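Local structure of CELL WALL surface anchor family protein (2WW8) at residues H172-E186 and T709-V721. The protein is the pilus adhesin RrgA of Streptococcus pneumoniae, which probably helps the bacterium recognise and attach to host cells. Residues are numbered along the deposited sequence; the frame is centred on the assembly and turned at random.
Sequences HKALNPNPYERVIPE and TVRDFPIPKIRDV
R711 and E186 join the two chains through a side-on salt bridge, beyond the part where their backbones pair: NE of R711 gives an almost straight bond (176°) to OE1 of E186, and NH2 of R711 reaches OE2 of E186 at 2.8 Å. Each oxygen thus takes one bond, although the two planes are twisted 38° apart, and the methyl CG2 of T709 covers one face of the guanidinium. Arginine's length also serves at R182, whose fully extended chain, with CG anti to the backbone N (chi1 -170°), brings NH1 to the carbonyl O of D712 on a lone pair; D153 takes a salt bridge from the same nitrogen. P714 then packs its CB 3.5 Å from CB of P177, the two side chains crossing at about a right angle, and its ring also touches the carbonyl O of Y180; P716 lies by P177 too. Lacking N-H groups, these compact rings suit a break in strand pairing. At K717 true pairing begins, with N to O bonds both ways to L175, while its NZ turns back to the O of I715 and to D693. A174's small methyl lets CG2 of I718 come within 3.9 Å. R719's NE and NH2 converge on the O of H172, which lies in the guanidinium plane, and its own N bonds the O of K173. The long chain of K173 carries NZ to OD1 of D720, above the carboxylate plane. The segment thus runs from strand 711-712, an edge strand beside 699-701, to strand 717-718, which pairs with both 171-184 and 692-693.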
loop_
_atom_site.group_PDB
_atom_site.type_symbol
_atom_site.label_atom_id
_atom_site.label_comp_id
_atom_site.label_asym_id
_atom_site.label_seq_id
_atom_site.Cartn_x
_atom_site.Cartn_y
_atom_site.Cartn_z
ATOM N N HIS A 172 -6.223 6.991 -20.104
ATOM C CA HIS A 172 -5.093 6.776 -19.209
ATOM C C HIS A 172 -3.936 6.096 -19.928
ATOM O O HIS A 172 -4.117 5.233 -20.803
ATOM C CB HIS A 172 -5.534 5.973 -17.985
ATOM C CG HIS A 172 -6.298 6.770 -16.979
ATOM N ND1 HIS A 172 -7.594 7.200 -17.185
ATOM C CD2 HIS A 172 -5.948 7.220 -15.748
ATOM C CE1 HIS A 172 -8.011 7.884 -16.131
ATOM N NE2 HIS A 172 -7.033 7.902 -15.241
ATOM N N LYS A 173 -2.739 6.473 -19.500
ATOM C CA LYS A 173 -1.484 5.979 -20.067
ATOM C C LYS A 173 -0.829 4.817 -19.295
ATOM O O LYS A 173 0.086 4.146 -19.798
ATOM C CB LYS A 173 -0.537 7.162 -20.293
ATOM C CG LYS A 173 -0.894 7.916 -21.550
ATOM C CD LYS A 173 -0.147 9.225 -21.707
ATOM C CE LYS A 173 1.286 8.962 -22.135
ATOM N NZ LYS A 173 1.944 10.191 -22.679
ATOM N N ALA A 174 -1.339 4.538 -18.102
ATOM C CA ALA A 174 -0.704 3.540 -17.243
ATOM C C ALA A 174 -1.713 2.821 -16.366
ATOM O O ALA A 174 -2.729 3.430 -15.974
ATOM C CB ALA A 174 0.352 4.192 -16.369
ATOM N N LEU A 175 -1.382 1.559 -16.073
ATOM C CA LEU A 175 -2.196 0.592 -15.305
ATOM C C LEU A 175 -1.359 -0.106 -14.230
ATOM O O LEU A 175 -0.213 -0.535 -14.485
ATOM C CB LEU A 175 -2.845 -0.504 -16.183
ATOM C CG LEU A 175 -3.613 -0.016 -17.436
ATOM C CD1 LEU A 175 -3.941 -1.155 -18.384
ATOM C CD2 LEU A 175 -4.881 0.770 -17.096
ATOM N N ASN A 176 -1.963 -0.231 -13.052
ATOM C CA ASN A 176 -1.384 -0.970 -11.958
ATOM C C ASN A 176 -2.245 -2.208 -11.706
ATOM O O ASN A 176 -3.461 -2.193 -11.943
ATOM C CB ASN A 176 -1.355 -0.130 -10.683
ATOM C CG ASN A 176 -0.024 0.594 -10.487
ATOM O OD1 ASN A 176 1.022 0.208 -11.041
ATOM N ND2 ASN A 176 -0.056 1.663 -9.686
ATOM N N PRO A 177 -1.603 -3.256 -11.191
ATOM C CA PRO A 177 -2.347 -4.370 -10.634
ATOM C C PRO A 177 -3.127 -3.859 -9.444
ATOM O O PRO A 177 -2.673 -2.933 -8.740
ATOM C CB PRO A 177 -1.269 -5.305 -10.078
ATOM C CG PRO A 177 0.017 -4.539 -10.139
ATOM C CD PRO A 177 -0.134 -3.456 -11.165
ATOM N N ASN A 178 -4.250 -4.539 -9.190
ATOM C CA ASN A 178 -5.040 -4.259 -8.014
ATOM C C ASN A 178 -5.664 -5.495 -7.378
ATOM O O ASN A 178 -6.435 -6.189 -8.041
ATOM C CB ASN A 178 -6.138 -3.253 -8.367
ATOM C CG ASN A 178 -6.881 -2.762 -7.134
ATOM O OD1 ASN A 178 -6.276 -2.194 -6.229
ATOM N ND2 ASN A 178 -8.191 -2.976 -7.099
ATOM N N PRO A 179 -5.353 -5.763 -6.092
ATOM C CA PRO A 179 -4.310 -5.027 -5.358
ATOM C C PRO A 179 -2.891 -5.239 -5.855
ATOM O O PRO A 179 -2.625 -6.235 -6.542
ATOM C CB PRO A 179 -4.447 -5.546 -3.914
ATOM C CG PRO A 179 -5.122 -6.780 -3.999
ATOM C CD PRO A 179 -6.091 -6.665 -5.190
ATOM N N TYR A 180 -1.986 -4.335 -5.472
ATOM C CA TYR A 180 -0.656 -4.331 -6.027
ATOM C C TYR A 180 0.180 -5.134 -5.035
ATOM O O TYR A 180 1.269 -5.545 -5.373
ATOM C CB TYR A 180 -0.117 -2.912 -6.305
ATOM C CG TYR A 180 0.187 -2.031 -5.110
ATOM C CD1 TYR A 180 -0.785 -1.182 -4.574
ATOM C CD2 TYR A 180 1.466 -2.061 -4.517
ATOM C CE1 TYR A 180 -0.491 -0.354 -3.476
ATOM C CE2 TYR A 180 1.772 -1.292 -3.377
ATOM C CZ TYR A 180 0.775 -0.435 -2.882
ATOM O OH TYR A 180 1.075 0.328 -1.794
ATOM N N GLU A 181 -0.346 -5.353 -3.835
ATOM C CA GLU A 181 0.278 -6.218 -2.858
ATOM C C GLU A 181 -0.361 -7.624 -2.814
ATOM O O GLU A 181 -1.583 -7.761 -2.716
ATOM C CB GLU A 181 0.245 -5.503 -1.511
ATOM C CG GLU A 181 0.815 -6.377 -0.381
ATOM C CD GLU A 181 1.080 -5.553 0.901
ATOM O OE1 GLU A 181 0.169 -5.460 1.758
ATOM O OE2 GLU A 181 2.196 -4.982 1.046
ATOM N N ARG A 182 0.471 -8.656 -2.902
ATOM C CA ARG A 182 0.060 -10.046 -2.929
ATOM C C ARG A 182 0.471 -10.760 -1.633
ATOM O O ARG A 182 1.651 -10.753 -1.232
ATOM C CB ARG A 182 0.731 -10.724 -4.144
ATOM C CG ARG A 182 0.208 -12.128 -4.457
ATOM C CD ARG A 182 1.127 -12.790 -5.500
ATOM N NE ARG A 182 0.444 -13.984 -6.036
ATOM C CZ ARG A 182 1.038 -14.953 -6.733
ATOM N NH1 ARG A 182 2.345 -14.901 -6.916
ATOM N NH2 ARG A 182 0.351 -15.995 -7.186
ATOM N N VAL A 183 -0.481 -11.460 -1.016
ATOM C CA VAL A 183 -0.173 -12.363 0.090
ATOM C C VAL A 183 0.468 -13.657 -0.443
ATOM O O VAL A 183 -0.085 -14.294 -1.350
ATOM C CB VAL A 183 -1.438 -12.690 0.908
ATOM C CG1 VAL A 183 -1.091 -13.531 2.122
ATOM C CG2 VAL A 183 -2.141 -11.353 1.349
ATOM N N ILE A 184 1.595 -14.059 0.147
ATOM C CA ILE A 184 2.208 -15.324 -0.145
ATOM C C ILE A 184 2.532 -16.090 1.127
ATOM O O ILE A 184 2.498 -15.513 2.231
ATOM C CB ILE A 184 3.513 -15.140 -0.986
ATOM C CG1 ILE A 184 4.489 -14.191 -0.269
ATOM C CG2 ILE A 184 3.145 -14.731 -2.336
ATOM C CD1 ILE A 184 5.882 -14.084 -0.916
ATOM N N PRO A 185 2.831 -17.393 0.998
ATOM C CA PRO A 185 3.058 -18.165 2.238
ATOM C C PRO A 185 4.224 -17.568 3.022
ATOM O O PRO A 185 4.214 -17.641 4.218
ATOM C CB PRO A 185 3.440 -19.563 1.709
ATOM C CG PRO A 185 2.633 -19.700 0.462
ATOM C CD PRO A 185 2.810 -18.272 -0.189
ATOM N N GLU A 186 5.202 -16.949 2.357
ATOM C CA GLU A 186 6.371 -16.391 3.023
ATOM C C GLU A 186 6.180 -14.964 3.552
ATOM O O GLU A 186 7.081 -14.396 4.194
ATOM C CB GLU A 186 7.573 -16.464 2.084
ATOM C CG GLU A 186 8.003 -17.847 1.763
ATOM C CD GLU A 186 7.169 -18.492 0.629
ATOM O OE1 GLU A 186 6.416 -17.799 -0.074
ATOM O OE2 GLU A 186 7.300 -19.719 0.451
ATOM N N THR A 709 11.187 -22.895 -5.601
ATOM C CA THR A 709 10.105 -22.122 -4.985
ATOM C C THR A 709 10.213 -20.701 -5.460
ATOM O O THR A 709 11.155 -20.009 -5.104
ATOM C CB THR A 709 10.158 -22.179 -3.444
ATOM O OG1 THR A 709 10.063 -23.556 -3.113
ATOM C CG2 THR A 709 8.992 -21.451 -2.844
ATOM N N VAL A 710 9.269 -20.301 -6.314
ATOM C CA VAL A 710 9.276 -19.056 -7.018
ATOM C C VAL A 710 7.893 -18.455 -6.809
ATOM O O VAL A 710 6.850 -19.108 -6.992
ATOM C CB VAL A 710 9.471 -19.283 -8.519
ATOM C CG1 VAL A 710 9.929 -17.991 -9.107
ATOM C CG2 VAL A 710 10.544 -20.279 -8.717
ATOM N N ARG A 711 7.891 -17.197 -6.412
ATOM C CA ARG A 711 6.655 -16.435 -6.308
ATOM C C ARG A 711 6.674 -15.230 -7.279
ATOM O O ARG A 711 7.614 -14.454 -7.229
ATOM C CB ARG A 711 6.492 -15.883 -4.878
ATOM C CG ARG A 711 6.800 -16.866 -3.699
ATOM C CD ARG A 711 5.892 -18.051 -3.826
ATOM N NE ARG A 711 5.932 -18.910 -2.646
ATOM C CZ ARG A 711 5.715 -20.212 -2.690
ATOM N NH1 ARG A 711 5.497 -20.805 -3.860
ATOM N NH2 ARG A 711 5.747 -20.935 -1.577
ATOM N N ASP A 712 5.636 -15.067 -8.100
ATOM C CA ASP A 712 5.470 -13.959 -9.018
ATOM C C ASP A 712 4.993 -12.667 -8.346
ATOM O O ASP A 712 4.112 -12.678 -7.506
ATOM C CB ASP A 712 4.493 -14.320 -10.155
ATOM C CG ASP A 712 5.120 -15.283 -11.141
ATOM O OD1 ASP A 712 6.009 -14.803 -11.875
ATOM O OD2 ASP A 712 4.819 -16.514 -11.116
ATOM N N PHE A 713 5.582 -11.557 -8.765
ATOM C CA PHE A 713 5.054 -10.221 -8.512
ATOM C C PHE A 713 3.991 -9.860 -9.566
ATOM O O PHE A 713 4.097 -10.257 -10.743
ATOM C CB PHE A 713 6.202 -9.191 -8.691
ATOM C CG PHE A 713 7.164 -9.151 -7.535
ATOM C CD1 PHE A 713 8.231 -10.033 -7.461
ATOM C CD2 PHE A 713 7.072 -8.114 -6.609
ATOM C CE1 PHE A 713 9.139 -9.942 -6.386
ATOM C CE2 PHE A 713 7.949 -7.999 -5.552
ATOM C CZ PHE A 713 8.992 -8.913 -5.449
ATOM N N PRO A 714 3.019 -9.015 -9.198
ATOM C CA PRO A 714 2.079 -8.573 -10.239
ATOM C C PRO A 714 2.711 -7.474 -11.132
ATOM O O PRO A 714 3.721 -6.918 -10.709
ATOM C CB PRO A 714 0.921 -8.010 -9.416
ATOM C CG PRO A 714 1.573 -7.497 -8.163
ATOM C CD PRO A 714 2.720 -8.436 -7.872
ATOM N N ILE A 715 2.197 -7.186 -12.339
ATOM C CA ILE A 715 2.926 -6.360 -13.330
ATOM C C ILE A 715 2.121 -5.152 -13.906
ATOM O O ILE A 715 1.082 -5.362 -14.524
ATOM C CB ILE A 715 3.368 -7.215 -14.567
ATOM C CG1 ILE A 715 3.960 -8.565 -14.158
ATOM C CG2 ILE A 715 4.410 -6.467 -15.371
ATOM C CD1 ILE A 715 5.315 -8.365 -13.585
ATOM N N PRO A 716 2.616 -3.906 -13.750
ATOM C CA PRO A 716 2.032 -2.701 -14.332
ATOM C C PRO A 716 2.269 -2.613 -15.842
ATOM O O PRO A 716 3.110 -3.340 -16.393
ATOM C CB PRO A 716 2.850 -1.574 -13.684
ATOM C CG PRO A 716 3.376 -2.202 -12.374
ATOM C CD PRO A 716 3.783 -3.562 -12.893
ATOM N N LYS A 717 1.528 -1.700 -16.479
ATOM C CA LYS A 717 1.611 -1.528 -17.934
ATOM C C LYS A 717 1.646 -0.043 -18.244
ATOM O O LYS A 717 1.025 0.730 -17.506
ATOM C CB LYS A 717 0.376 -2.095 -18.644
ATOM C CG LYS A 717 0.323 -3.614 -18.604
ATOM C CD LYS A 717 -0.560 -4.118 -17.495
ATOM C CE LYS A 717 -0.821 -5.616 -17.703
ATOM N NZ LYS A 717 0.199 -6.442 -16.926
ATOM N N ILE A 718 2.321 0.346 -19.329
ATOM C CA ILE A 718 2.320 1.749 -19.731
ATOM C C ILE A 718 2.178 1.788 -21.244
ATOM O O ILE A 718 2.547 0.813 -21.942
ATOM C CB ILE A 718 3.598 2.503 -19.278
ATOM C CG1 ILE A 718 4.849 1.854 -19.891
ATOM C CG2 ILE A 718 3.653 2.558 -17.726
ATOM C CD1 ILE A 718 6.133 2.620 -19.661
ATOM N N ARG A 719 1.615 2.898 -21.738
ATOM C CA ARG A 719 1.525 3.104 -23.180
ATOM C C ARG A 719 1.667 4.575 -23.536
ATOM O O ARG A 719 1.716 5.435 -22.649
ATOM C CB ARG A 719 0.169 2.632 -23.709
ATOM C CG ARG A 719 -0.970 3.426 -23.075
ATOM C CD ARG A 719 -2.239 3.198 -23.836
ATOM N NE ARG A 719 -3.399 3.831 -23.226
ATOM C CZ ARG A 719 -4.585 3.848 -23.814
ATOM N NH1 ARG A 719 -4.703 3.269 -24.999
ATOM N NH2 ARG A 719 -5.617 4.438 -23.231
ATOM N N ASP A 720 1.715 4.858 -24.837
ATOM C CA ASP A 720 1.629 6.233 -25.345
ATOM C C ASP A 720 0.948 6.193 -26.714
ATOM O O ASP A 720 0.759 5.100 -27.261
ATOM C CB ASP A 720 2.993 6.927 -25.470
ATOM C CG ASP A 720 2.878 8.460 -25.531
ATOM O OD1 ASP A 720 1.788 9.036 -25.300
ATOM O OD2 ASP A 720 3.890 9.116 -25.826
ATOM N N VAL A 721 0.568 7.360 -27.232
ATOM C CA VAL A 721 -0.080 7.432 -28.547
ATOM C C VAL A 721 0.839 8.277 -29.423
ATOM O O VAL A 721 1.277 9.358 -29.006
ATOM C CB VAL A 721 -1.527 8.006 -28.488
ATOM C CG1 VAL A 721 -1.571 9.400 -27.872
ATOM C CG2 VAL A 721 -2.153 8.083 -29.886
HETATM O O HOH W 1 3.068 11.647 -24.949
#